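Local coordinates for protein putative Nitroreductase (Anabaena variabilis ATCC 29413, PDB 3EO7) that binds flavin mononucleotide and probably works as an oxidoreductase of the nitroreductase family, at residues T252-T260 against I445-Y455; K310-I318 against F347-D355. All coordinates share one frame; numbering follows the deposited sequence. Where two conformers were deposited one is given.

Interactions 1 and 2 lie on separate parts of the protein, their centres 33 Å apart and their nearest atoms about 18 Å apart. Both lie away from the flavin mononucleotide site. Along the chain, 310-318 and 347-355 both fall between the two partners of interaction 1, T252-T260 and I445-Y455. A common element is helix 452-473: its first turn belongs to interaction 1, while near its far end A470 and Q473 touch I318, and A470 also touches L353, of interaction 2. The bonding differs. Interaction 1 is stitched by five direct hydrogen bonds, each with a backbone atom on at least one side, whereas interaction 2 combines side-chain packing with bridging waters.

Interaction 1: T252-T260 against I445-Y455; sequences TALPSATET and IAQYGDRVYRY. With ACT (acetate ion), chain H.
A253 CB rests over one face of the Y455 ring, a CH-pi contact 4.0 Å from the ring centroid, while R451 O lies over the opposite face near the rim. L254 O sits at the edge of the same ring and takes the Y455 OH proton on a lone pair, with OH to O 2.6 Å. The Y448 ring turns an edge to L254 C and P255 N, and its CE1 also touches A253 CB. Next, S256 N donates to Y448 O (2.9 Å). S256 OG stands between its own N and carbonyl carbon (chi1 75°), from where it accepts from R451 N at 3.0 Å and donates to A257 O. That carbonyl also receives D450 N, 3.1 Å away. G449 CA makes CA-H...O contacts with S256 O and A257 O. D450 OD2 is met nearly along its C-O axis by E259 N (2.7 Å), while OD1 is held by S8 and A10. T258 OG1 donates to an acetate ion. Thus an extended loop is laced across the short link between two helices, where G449, with positive phi, follows helix 441-448 and a type I turn from G449 to V452 leads into helix 452-473.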
ATOM      1  N   THR A 252     -12.191   9.717  -3.337  1.00 16.12           N
ATOM      2  CA  THR A 252     -11.536   8.515  -2.857  1.00 14.62           C
ATOM      3  C   THR A 252     -11.539   8.335  -1.355  1.00 16.93           C
ATOM      4  O   THR A 252     -11.162   7.281  -0.861  1.00 18.43           O
ATOM      5  CB  THR A 252     -10.059   8.533  -3.307  1.00 16.26           C
ATOM      6  OG1 THR A 252      -9.443   9.703  -2.770  1.00 16.68           O
ATOM      7  CG2 THR A 252      -9.941   8.581  -4.844  1.00 17.57           C
ATOM      8  N   ALA A 253     -11.878   9.390  -0.613  1.00 17.02           N
ATOM      9  CA  ALA A 253     -11.782   9.337   0.826  1.00 17.29           C
ATOM     10  C   ALA A 253     -12.832  10.210   1.484  1.00 20.27           C
ATOM     11  O   ALA A 253     -13.156  11.288   0.982  1.00 20.86           O
ATOM     12  CB  ALA A 253     -10.368   9.811   1.261  1.00 16.55           C
ATOM     13  N   LEU A 254     -13.356   9.743   2.604  1.00 19.23           N
ATOM     14  CA  LEU A 254     -14.308  10.522   3.388  1.00 17.06           C
ATOM     15  C   LEU A 254     -13.822  10.577   4.826  1.00 16.25           C
ATOM     16  O   LEU A 254     -13.135   9.671   5.295  1.00 17.78           O
ATOM     17  CB  LEU A 254     -15.699   9.867   3.359  1.00 17.15           C
ATOM     18  CG  LEU A 254     -16.496   9.934   2.062  1.00 19.82           C
ATOM     19  CD1 LEU A 254     -17.781   9.121   2.244  1.00 20.30           C
ATOM     20  CD2 LEU A 254     -16.765  11.412   1.623  1.00 18.83           C
ATOM     21  N   PRO A 255     -14.231  11.612   5.552  1.00 17.07           N
ATOM     22  CA  PRO A 255     -13.834  11.718   6.940  1.00 17.63           C
ATOM     23  C   PRO A 255     -14.633  10.853   7.892  1.00 18.87           C
ATOM     24  O   PRO A 255     -15.811  10.566   7.658  1.00 17.79           O
ATOM     25  CB  PRO A 255     -14.109  13.202   7.267  1.00 20.36           C
ATOM     26  CG  PRO A 255     -15.102  13.617   6.344  1.00 25.80           C
ATOM     27  CD  PRO A 255     -15.024  12.774   5.119  1.00 18.68           C
ATOM     28  N   SER A 256     -13.958  10.429   8.942  1.00 18.42           N
ATOM     29  CA  SER A 256     -14.611   9.836  10.113  1.00 18.67           C
ATOM     30  C   SER A 256     -14.680  10.954  11.161  1.00 17.98           C
ATOM     31  O   SER A 256     -14.219  12.070  10.935  1.00 17.89           O
ATOM     32  CB  SER A 256     -13.805   8.667  10.672  1.00 18.01           C
ATOM     33  OG  SER A 256     -12.659   9.083  11.394  1.00 18.63           O
ATOM     34  N   ALA A 257     -15.242  10.646  12.331  1.00 16.61           N
ATOM     35  CA  ALA A 257     -15.218  11.560  13.463  1.00 18.70           C
ATOM     36  C   ALA A 257     -13.795  11.649  14.008  1.00 19.27           C
ATOM     37  O   ALA A 257     -12.921  10.882  13.620  1.00 18.81           O
ATOM     38  CB  ALA A 257     -16.164  11.021  14.597  1.00 19.31           C
ATOM     39  N   THR A 258     -13.594  12.599  14.913  1.00 17.64           N
ATOM     40  CA  THR A 258     -12.354  12.779  15.646  1.00 17.55           C
ATOM     41  C   THR A 258     -12.720  12.490  17.104  1.00 19.84           C
ATOM     42  O   THR A 258     -13.574  13.155  17.696  1.00 21.27           O
ATOM     43  CB  THR A 258     -11.789  14.185  15.463  1.00 19.41           C
ATOM     44  OG1 THR A 258     -11.532  14.407  14.069  1.00 21.51           O
ATOM     45  CG2 THR A 258     -10.518  14.388  16.295  1.00 19.85           C
ATOM     46  N   GLU A 259     -12.103  11.479  17.674  1.00 19.03           N
ATOM     47  CA  GLU A 259     -12.409  11.050  19.025  1.00 19.30           C
ATOM     48  C   GLU A 259     -11.346  11.462  20.033  1.00 20.59           C
ATOM     49  O   GLU A 259     -10.258  10.930  20.043  1.00 19.29           O
ATOM     50  CB  GLU A 259     -12.561   9.510  19.053  1.00 20.34           C
ATOM     51  CG  GLU A 259     -12.914   8.990  20.453  1.00 22.91           C
ATOM     52  CD  GLU A 259     -12.682   7.490  20.608  1.00 26.95           C
ATOM     53  OE1 GLU A 259     -12.438   6.820  19.607  1.00 40.03           O
ATOM     54  OE2 GLU A 259     -12.709   6.993  21.740  1.00 29.46           O
ATOM     55  N   THR A 260     -11.681  12.392  20.917  1.00 19.96           N
ATOM     56  CA  THR A 260     -10.745  12.832  21.920  1.00 19.52           C
ATOM     57  C   THR A 260     -11.092  12.278  23.312  1.00 23.47           C
ATOM     58  O   THR A 260     -10.275  12.348  24.212  1.00 26.71           O
ATOM     59  CB  THR A 260     -10.683  14.382  21.945  1.00 22.93           C
ATOM     60  OG1 THR A 260     -11.980  14.905  22.149  1.00 22.03           O
ATOM     61  CG2 THR A 260     -10.159  14.942  20.606  1.00 21.37           C
ATOM     62  N   ILE A 445      -5.755  14.608  10.609  1.00 14.04           N
ATOM     63  CA  ILE A 445      -6.962  14.273  11.406  1.00 16.21           C
ATOM     64  C   ILE A 445      -7.987  15.393  11.289  1.00 17.53           C
ATOM     65  O   ILE A 445      -9.194  15.142  11.180  1.00 16.11           O
ATOM     66  CB  ILE A 445      -6.602  13.978  12.877  1.00 16.46           C
ATOM     67  CG1 ILE A 445      -5.791  12.677  12.948  1.00 18.54           C
ATOM     68  CG2 ILE A 445      -7.877  13.869  13.736  1.00 16.30           C
ATOM     69  CD1 ILE A 445      -5.022  12.514  14.258  1.00 14.68           C
ATOM     70  N   ALA A 446      -7.493  16.626  11.217  1.00 17.91           N
ATOM     71  CA  ALA A 446      -8.378  17.788  11.084  1.00 19.42           C
ATOM     72  C   ALA A 446      -9.197  17.696   9.807  1.00 18.71           C
ATOM     73  O   ALA A 446     -10.345  18.159   9.758  1.00 18.42           O
ATOM     74  CB  ALA A 446      -7.573  19.122  11.128  1.00 18.51           C
ATOM     75  N   GLN A 447      -8.635  17.056   8.795  1.00 16.95           N
ATOM     76  CA  GLN A 447      -9.318  16.905   7.531  1.00 18.70           C
ATOM     77  C   GLN A 447     -10.178  15.651   7.383  1.00 18.32           C
ATOM     78  O   GLN A 447     -11.279  15.730   6.856  1.00 19.58           O
ATOM     79  CB  GLN A 447      -8.302  16.972   6.402  1.00 19.62           C
ATOM     80  CG  GLN A 447      -7.622  18.339   6.332  1.00 28.34           C
ATOM     81  CD  GLN A 447      -6.450  18.296   5.409  1.00 38.35           C
ATOM     82  OE1 GLN A 447      -6.606  18.046   4.201  1.00 37.74           O
ATOM     83  NE2 GLN A 447      -5.243  18.498   5.970  1.00 39.71           N
ATOM     84  N   TYR A 448      -9.708  14.499   7.865  1.00 16.93           N
ATOM     85  CA  TYR A 448     -10.418  13.238   7.637  1.00 16.46           C
ATOM     86  C   TYR A 448     -10.755  12.448   8.903  1.00 15.76           C
ATOM     87  O   TYR A 448     -11.192  11.299   8.831  1.00 16.93           O
ATOM     88  CB  TYR A 448      -9.618  12.342   6.729  1.00 19.86           C
ATOM     89  CG  TYR A 448      -9.576  12.813   5.297  1.00 18.29           C
ATOM     90  CD1 TYR A 448     -10.631  12.578   4.431  1.00 22.11           C
ATOM     91  CD2 TYR A 448      -8.468  13.509   4.835  1.00 26.02           C
ATOM     92  CE1 TYR A 448     -10.577  13.017   3.091  1.00 23.38           C
ATOM     93  CE2 TYR A 448      -8.397  13.946   3.511  1.00 25.64           C
ATOM     94  CZ  TYR A 448      -9.439  13.692   2.653  1.00 27.21           C
ATOM     95  OH  TYR A 448      -9.319  14.147   1.355  1.00 29.03           O
ATOM     96  N   GLY A 449     -10.550  13.065  10.055  1.00 16.17           N
ATOM     97  CA  GLY A 449     -10.788  12.391  11.309  1.00 15.92           C
ATOM     98  C   GLY A 449      -9.758  11.302  11.572  1.00 15.21           C
ATOM     99  O   GLY A 449      -8.742  11.177  10.860  1.00 15.81           O
ATOM    100  N   ASP A 450     -10.002  10.495  12.600  1.00 15.24           N
ATOM    101  CA  ASP A 450      -9.042   9.466  12.977  1.00 14.67           C
ATOM    102  C   ASP A 450      -8.815   8.413  11.913  1.00 14.67           C
ATOM    103  O   ASP A 450      -7.756   7.826  11.862  1.00 15.15           O
ATOM    104  CB  ASP A 450      -9.423   8.830  14.305  1.00 15.38           C
ATOM    105  CG  ASP A 450      -9.337   9.822  15.435  1.00 18.93           C
ATOM    106  OD1 ASP A 450      -8.197  10.243  15.739  1.00 18.57           O
ATOM    107  OD2 ASP A 450     -10.407  10.156  15.993  1.00 22.45           O
ATOM    108  N   ARG A 451      -9.828   8.184  11.084  1.00 13.97           N
ATOM    109  CA  ARG A 451      -9.718   7.235   9.955  1.00 15.44           C
ATOM    110  C   ARG A 451      -8.609   7.615   8.979  1.00 16.02           C
ATOM    111  O   ARG A 451      -8.151   6.785   8.212  1.00 14.72           O
ATOM    112  CB  ARG A 451     -11.064   7.143   9.247  1.00 14.36           C
ATOM    113  CG  ARG A 451     -11.163   6.135   8.081  1.00 15.27           C
ATOM    114  CD  ARG A 451     -12.491   6.366   7.383  1.00 15.81           C
ATOM    115  NE  ARG A 451     -12.895   5.379   6.348  1.00 13.96           N
ATOM    116  CZ  ARG A 451     -13.644   4.295   6.615  1.00 17.30           C
ATOM    117  NH1 ARG A 451     -14.006   4.006   7.866  1.00 17.25           N
ATOM    118  NH2 ARG A 451     -14.035   3.507   5.634  1.00 16.49           N
ATOM    119  N   VAL A 452      -8.156   8.872   9.002  1.00 16.46           N
ATOM    120  CA  VAL A 452      -7.068   9.294   8.120  1.00 15.82           C
ATOM    121  C   VAL A 452      -5.828   8.421   8.335  1.00 15.96           C
ATOM    122  O   VAL A 452      -5.036   8.229   7.410  1.00 16.03           O
ATOM    123  CB  VAL A 452      -6.672  10.791   8.302  1.00 13.96           C
ATOM    124  CG1 VAL A 452      -5.822  11.009   9.591  1.00 14.38           C
ATOM    125  CG2 VAL A 452      -5.931  11.310   7.001  1.00 15.44           C
ATOM    126  N   TYR A 453      -5.686   7.845   9.531  1.00 14.92           N
ATOM    127  CA  TYR A 453      -4.551   6.990   9.825  1.00 14.64           C
ATOM    128  C   TYR A 453      -4.461   5.850   8.820  1.00 13.47           C
ATOM    129  O   TYR A 453      -3.351   5.493   8.368  1.00 16.03           O
ATOM    130  CB  TYR A 453      -4.647   6.450  11.258  1.00 16.49           C
ATOM    131  CG  TYR A 453      -3.311   6.005  11.818  1.00 11.59           C
ATOM    132  CD1 TYR A 453      -2.461   6.905  12.423  1.00 16.52           C
ATOM    133  CD2 TYR A 453      -2.923   4.683  11.747  1.00 15.33           C
ATOM    134  CE1 TYR A 453      -1.232   6.512  12.967  1.00 18.00           C
ATOM    135  CE2 TYR A 453      -1.735   4.265  12.308  1.00 15.62           C
ATOM    136  CZ  TYR A 453      -0.877   5.205  12.893  1.00 17.86           C
ATOM    137  OH  TYR A 453       0.295   4.781  13.432  1.00 16.00           O
ATOM    138  N   ARG A 454      -5.612   5.237   8.506  1.00 17.25           N
ATOM    139  CA  ARG A 454      -5.660   4.184   7.492  1.00 17.33           C
ATOM    140  C   ARG A 454      -5.175   4.718   6.134  1.00 16.90           C
ATOM    141  O   ARG A 454      -4.371   4.113   5.465  1.00 15.40           O
ATOM    142  CB  ARG A 454      -7.101   3.720   7.266  1.00 16.90           C
ATOM    143  CG  ARG A 454      -7.798   3.183   8.457  1.00 19.11           C
ATOM    144  CD  ARG A 454      -9.156   2.638   7.965  1.00 20.30           C
ATOM    145  NE  ARG A 454     -10.024   2.325   9.069  1.00 20.93           N
ATOM    146  CZ  ARG A 454     -11.261   1.825   8.937  1.00 19.81           C
ATOM    147  NH1 ARG A 454     -11.754   1.582   7.728  1.00 18.35           N
ATOM    148  NH2 ARG A 454     -11.973   1.568  10.014  1.00 18.47           N
ATOM    149  N   TYR A 455      -5.704   5.880   5.772  1.00 15.45           N
ATOM    150  CA  TYR A 455      -5.449   6.492   4.470  1.00 15.76           C
ATOM    151  C   TYR A 455      -3.980   6.795   4.284  1.00 16.22           C
ATOM    152  O   TYR A 455      -3.408   6.551   3.218  1.00 15.70           O
ATOM    153  CB  TYR A 455      -6.244   7.769   4.280  1.00 16.24           C
ATOM    154  CG  TYR A 455      -7.769   7.664   4.370  1.00 13.89           C
ATOM    155  CD1 TYR A 455      -8.453   6.501   4.016  1.00 17.04           C
ATOM    156  CD2 TYR A 455      -8.531   8.784   4.693  1.00 17.26           C
ATOM    157  CE1 TYR A 455      -9.807   6.454   4.041  1.00 14.66           C
ATOM    158  CE2 TYR A 455      -9.928   8.750   4.729  1.00 16.80           C
ATOM    159  CZ  TYR A 455     -10.572   7.561   4.398  1.00 14.70           C
ATOM    160  OH  TYR A 455     -11.958   7.475   4.393  1.00 15.74           O
TER
HETATM  161  C   ACT H 706     -13.782  15.363  11.304  1.00 37.86           C
HETATM  162  O   ACT H 706     -13.562  14.504  12.216  1.00 27.35           O
HETATM  163  OXT ACT H 706     -12.858  15.655  10.511  1.00 39.95           O
HETATM  164  CH3 ACT H 706     -15.103  16.063  11.134  1.00 37.99           C

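Interaction 2: K310-I318 against F347-D355; sequences KISTVSAPI and FDELKALLD
Strand 310-312, paired with strand 405-411 in the mixed sheet, leads into a loop that passes across helix 347-358, and I311 and S312 meet F347 where the crossing starts. F347 CG is anti to the backbone N (chi1 -175°), which carries the ring to the strand: its CZ lies 3.7 Å from I311 CG2, and S312 O comes to the ring edge. K351 CE lies over one face of this ring, near its rim. The K351 chain runs beside T313, with CG 3.6 Å from T313 O, then bends at chi3 (-69°). Its NZ forms a salt bridge with D348 OD1, though the hydrogen bond within it is weak, and reaches two waters, one donating to S312 O and the other to V314 O. A further water ties T313 O to K351 O, the latter at 2.7 Å from the water oxygen. S315 CB rests on the helix against K351 CB (3.8 Å) and D355 CB (3.9 Å), close to K351 O. S315 OG donates to A316 O and accepts from a water that also donates to D348 O. With an alanine here the hydroxyl is gone, which is likely to leave A316 O without that donor and the water on D348 O less firmly placed. D355 is joined to the S315 backbone through two more waters, and N362 also bonds its OD1. At the end of the crossing I318 CG1 packs on A352 CB, 3.9 Å away. L354 of the same helix touches Y399 of strand 395-400, so the helix lies against the sheet, as in the alpha-plus-beta fold of FMN-dependent nitroreductases.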
ATOM      1  N   LYS A 310      18.884  23.724  -3.871  0.50 17.38           N
ATOM      2  CA  LYS A 310      17.908  22.931  -4.617  0.50 19.84           C
ATOM      3  C   LYS A 310      18.518  22.370  -5.897  0.50 18.26           C
ATOM      4  O   LYS A 310      19.316  23.039  -6.581  0.50 18.36           O
ATOM      5  CB  LYS A 310      16.602  23.690  -4.845  0.50 20.64           C
ATOM      6  CG  LYS A 310      16.681  24.957  -5.647  0.50 26.72           C
ATOM      7  CD  LYS A 310      15.316  25.702  -5.676  0.50 25.07           C
ATOM      8  CE  LYS A 310      14.697  25.685  -4.292  0.50 27.77           C
ATOM      9  NZ  LYS A 310      13.469  26.422  -4.089  0.50 18.96           N
ATOM     10  N   ILE A 311      18.113  21.135  -6.199  1.00 16.22           N
ATOM     11  CA  ILE A 311      18.633  20.323  -7.279  1.00 16.94           C
ATOM     12  C   ILE A 311      17.423  19.757  -8.028  1.00 17.33           C
ATOM     13  O   ILE A 311      16.533  19.161  -7.405  1.00 15.77           O
ATOM     14  CB  ILE A 311      19.492  19.114  -6.769  1.00 18.15           C
ATOM     15  CG1 ILE A 311      20.661  19.530  -5.851  1.00 27.47           C
ATOM     16  CG2 ILE A 311      20.061  18.324  -7.941  1.00 21.48           C
ATOM     17  CD1 ILE A 311      20.379  19.411  -4.364  1.00 34.60           C
ATOM     18  N   SER A 312      17.375  19.939  -9.342  1.00 16.38           N
ATOM     19  CA  SER A 312      16.250  19.402 -10.104  1.00 16.02           C
ATOM     20  C   SER A 312      16.314  17.876 -10.157  1.00 15.50           C
ATOM     21  O   SER A 312      17.377  17.294 -10.262  1.00 17.24           O
ATOM     22  CB  SER A 312      16.243  19.919 -11.535  1.00 17.53           C
ATOM     23  OG  SER A 312      15.129  19.415 -12.244  1.00 17.66           O
ATOM     24  N   THR A 313      15.141  17.256 -10.105  1.00 16.00           N
ATOM     25  CA  THR A 313      15.004  15.822 -10.244  1.00 16.34           C
ATOM     26  C   THR A 313      14.305  15.451 -11.561  1.00 16.04           C
ATOM     27  O   THR A 313      13.982  14.283 -11.783  1.00 18.00           O
ATOM     28  CB  THR A 313      14.192  15.250  -9.082  1.00 14.36           C
ATOM     29  OG1 THR A 313      12.890  15.866  -9.050  1.00 16.17           O
ATOM     30  CG2 THR A 313      14.958  15.441  -7.762  1.00 15.62           C
ATOM     31  N   VAL A 314      14.105  16.419 -12.461  1.00 17.19           N
ATOM     32  CA  VAL A 314      13.454  16.125 -13.743  1.00 16.71           C
ATOM     33  C   VAL A 314      14.192  14.990 -14.448  1.00 17.80           C
ATOM     34  O   VAL A 314      15.428  15.001 -14.569  1.00 16.13           O
ATOM     35  CB  VAL A 314      13.309  17.368 -14.605  1.00 17.08           C
ATOM     36  CG1 VAL A 314      12.844  16.985 -16.022  1.00 19.14           C
ATOM     37  CG2 VAL A 314      12.325  18.339 -13.938  1.00 14.58           C
ATOM     38  N   SER A 315      13.415  13.978 -14.872  1.00 17.69           N
ATOM     39  CA  SER A 315      13.970  12.748 -15.403  1.00 15.77           C
ATOM     40  C   SER A 315      13.301  12.242 -16.671  1.00 16.16           C
ATOM     41  O   SER A 315      12.149  12.536 -16.924  1.00 16.30           O
ATOM     42  CB  SER A 315      13.758  11.665 -14.333  1.00 17.73           C
ATOM     43  OG  SER A 315      14.272  10.388 -14.712  1.00 17.93           O
ATOM     44  N   ALA A 316      14.082  11.523 -17.483  1.00 17.57           N
ATOM     45  CA  ALA A 316      13.553  10.739 -18.608  1.00 19.19           C
ATOM     46  C   ALA A 316      12.799   9.588 -17.912  1.00 18.00           C
ATOM     47  O   ALA A 316      13.140   9.198 -16.774  1.00 18.98           O
ATOM     48  CB  ALA A 316      14.696  10.197 -19.477  1.00 18.41           C
ATOM     49  N   PRO A 317      11.751   9.058 -18.557  1.00 20.44           N
ATOM     50  CA  PRO A 317      10.938   8.005 -17.909  1.00 18.42           C
ATOM     51  C   PRO A 317      11.547   6.624 -17.995  1.00 18.93           C
ATOM     52  O   PRO A 317      12.329   6.349 -18.912  1.00 18.59           O
ATOM     53  CB  PRO A 317       9.640   8.017 -18.719  1.00 20.86           C
ATOM     54  CG  PRO A 317      10.071   8.424 -20.087  1.00 22.61           C
ATOM     55  CD  PRO A 317      11.245   9.400 -19.901  1.00 20.41           C
ATOM     56  N   ILE A 318      11.189   5.761 -17.057  1.00 18.81           N
ATOM     57  CA  ILE A 318      11.571   4.356 -17.104  1.00 18.07           C
ATOM     58  C   ILE A 318      10.793   3.737 -18.260  1.00 17.12           C
ATOM     59  O   ILE A 318       9.586   3.952 -18.386  1.00 18.28           O
ATOM     60  CB  ILE A 318      11.198   3.620 -15.788  1.00 18.79           C
ATOM     61  CG1 ILE A 318      12.046   4.134 -14.623  1.00 18.48           C
ATOM     62  CG2 ILE A 318      11.387   2.120 -15.916  1.00 16.52           C
ATOM     63  CD1 ILE A 318      11.703   3.531 -13.263  1.00 17.04           C
ATOM     64  N   PHE A 347      22.757   9.275  -9.830  1.00 20.04           N
ATOM     65  CA  PHE A 347      21.689  10.243  -9.616  1.00 19.62           C
ATOM     66  C   PHE A 347      20.560   9.979 -10.626  1.00 17.97           C
ATOM     67  O   PHE A 347      19.382  10.070 -10.267  1.00 18.17           O
ATOM     68  CB  PHE A 347      22.227  11.665  -9.688  1.00 21.70           C
ATOM     69  CG  PHE A 347      21.225  12.727  -9.367  1.00 16.87           C
ATOM     70  CD1 PHE A 347      20.321  12.595  -8.327  1.00 18.82           C
ATOM     71  CD2 PHE A 347      21.207  13.901 -10.103  1.00 26.95           C
ATOM     72  CE1 PHE A 347      19.414  13.591  -8.044  1.00 21.60           C
ATOM     73  CE2 PHE A 347      20.291  14.909  -9.801  1.00 24.46           C
ATOM     74  CZ  PHE A 347      19.412  14.744  -8.764  1.00 21.08           C
ATOM     75  N   ASP A 348      20.914   9.611 -11.854  1.00 18.63           N
ATOM     76  CA  ASP A 348      19.876   9.235 -12.833  1.00 17.79           C
ATOM     77  C   ASP A 348      18.975   8.088 -12.341  1.00 17.64           C
ATOM     78  O   ASP A 348      17.764   8.081 -12.604  1.00 16.94           O
ATOM     79  CB  ASP A 348      20.480   8.874 -14.189  1.00 19.07           C
ATOM     80  CG  ASP A 348      20.857  10.103 -15.016  1.00 21.43           C
ATOM     81  OD1 ASP A 348      20.499  11.248 -14.653  1.00 20.98           O
ATOM     82  OD2 ASP A 348      21.519   9.895 -16.055  1.00 24.47           O
ATOM     83  N   GLU A 349      19.561   7.109 -11.650  1.00 16.96           N
ATOM     84  CA  GLU A 349      18.775   6.007 -11.106  1.00 17.14           C
ATOM     85  C   GLU A 349      17.790   6.535 -10.066  1.00 16.04           C
ATOM     86  O   GLU A 349      16.617   6.183 -10.064  1.00 15.86           O
ATOM     87  CB  GLU A 349      19.682   4.929 -10.506  1.00 15.36           C
ATOM     88  CG  GLU A 349      20.290   4.004 -11.563  1.00 17.71           C
ATOM     89  CD  GLU A 349      21.423   3.107 -11.064  1.00 22.44           C
ATOM     90  OE1 GLU A 349      22.048   3.442 -10.024  1.00 17.26           O
ATOM     91  OE2 GLU A 349      21.722   2.096 -11.776  1.00 18.35           O
ATOM     92  N   LEU A 350      18.274   7.359  -9.138  1.00 16.20           N
ATOM     93  CA  LEU A 350      17.400   7.927  -8.117  1.00 16.49           C
ATOM     94  C   LEU A 350      16.297   8.744  -8.782  1.00 15.17           C
ATOM     95  O   LEU A 350      15.149   8.618  -8.415  1.00 16.26           O
ATOM     96  CB  LEU A 350      18.184   8.813  -7.132  1.00 15.76           C
ATOM     97  CG  LEU A 350      17.332   9.463  -6.030  1.00 19.93           C
ATOM     98  CD1 LEU A 350      16.648   8.385  -5.160  1.00 18.49           C
ATOM     99  CD2 LEU A 350      18.206  10.419  -5.207  1.00 20.89           C
ATOM    100  N   LYS A 351      16.660   9.605  -9.736  1.00 13.73           N
ATOM    101  CA  LYS A 351      15.652  10.417 -10.437  1.00 15.95           C
ATOM    102  C   LYS A 351      14.590   9.550 -11.121  1.00 16.26           C
ATOM    103  O   LYS A 351      13.402   9.897 -11.106  1.00 15.00           O
ATOM    104  CB  LYS A 351      16.280  11.367 -11.444  1.00 18.56           C
ATOM    105  CG  LYS A 351      16.984  12.566 -10.801  1.00 19.88           C
ATOM    106  CD  LYS A 351      17.624  13.516 -11.817  1.00 21.69           C
ATOM    107  CE  LYS A 351      18.817  12.900 -12.515  1.00 23.42           C
ATOM    108  NZ  LYS A 351      19.521  13.920 -13.403  1.00 27.66           N
ATOM    109  N   ALA A 352      15.016   8.451 -11.739  1.00 15.84           N
ATOM    110  CA  ALA A 352      14.085   7.551 -12.442  1.00 17.36           C
ATOM    111  C   ALA A 352      13.080   6.936 -11.451  1.00 17.51           C
ATOM    112  O   ALA A 352      11.873   6.867 -11.752  1.00 15.93           O
ATOM    113  CB  ALA A 352      14.847   6.481 -13.225  1.00 15.82           C
ATOM    114  N   LEU A 353      13.572   6.504 -10.278  1.00 16.06           N
ATOM    115  CA  LEU A 353      12.704   5.942  -9.227  1.00 17.61           C
ATOM    116  C   LEU A 353      11.647   6.956  -8.806  1.00 16.08           C
ATOM    117  O   LEU A 353      10.457   6.633  -8.702  1.00 16.51           O
ATOM    118  CB  LEU A 353      13.515   5.515  -8.001  1.00 18.94           C
ATOM    119  CG  LEU A 353      14.592   4.476  -8.203  1.00 25.74           C
ATOM    120  CD1 LEU A 353      15.295   4.193  -6.867  1.00 25.27           C
ATOM    121  CD2 LEU A 353      13.981   3.243  -8.809  1.00 25.48           C
ATOM    122  N   LEU A 354      12.090   8.200  -8.575  1.00 17.13           N
ATOM    123  CA  LEU A 354      11.178   9.258  -8.146  1.00 15.44           C
ATOM    124  C   LEU A 354      10.173   9.595  -9.246  1.00 16.53           C
ATOM    125  O   LEU A 354       9.012   9.914  -8.971  1.00 16.32           O
ATOM    126  CB  LEU A 354      11.955  10.502  -7.726  1.00 14.83           C
ATOM    127  CG  LEU A 354      12.857  10.351  -6.503  1.00 15.58           C
ATOM    128  CD1 LEU A 354      13.670  11.680  -6.231  1.00 17.26           C
ATOM    129  CD2 LEU A 354      12.020   9.920  -5.290  1.00 16.01           C
ATOM    130  N   ASP A 355      10.628   9.564 -10.483  1.00 17.00           N
ATOM    131  CA  ASP A 355       9.763   9.891 -11.613  1.00 15.99           C
ATOM    132  C   ASP A 355       8.608   8.897 -11.735  1.00 16.58           C
ATOM    133  O   ASP A 355       7.461   9.293 -11.873  1.00 17.36           O
ATOM    134  CB  ASP A 355      10.581   9.898 -12.907  1.00 15.47           C
ATOM    135  CG  ASP A 355       9.776  10.392 -14.095  1.00 17.58           C
ATOM    136  OD1 ASP A 355       9.415  11.581 -14.112  1.00 16.41           O
ATOM    137  OD2 ASP A 355       9.534   9.571 -15.020  1.00 18.21           O
TER
HETATM  138  O   HOH W   1      18.894  16.889 -12.358  1.00 34.10           O
HETATM  139  O   HOH W   2      12.459  12.407 -10.907  1.00 19.60           O
HETATM  140  O   HOH W   3      17.718  13.824 -15.342  1.00 37.37           O
HETATM  141  O   HOH W   4      10.642  13.977 -14.235  1.00 19.50           O
HETATM  142  O   HOH W   5       9.815  11.112 -17.333  1.00 20.40           O
HETATM  143  O   HOH W   6      16.837   9.495 -14.618  1.00 22.51           O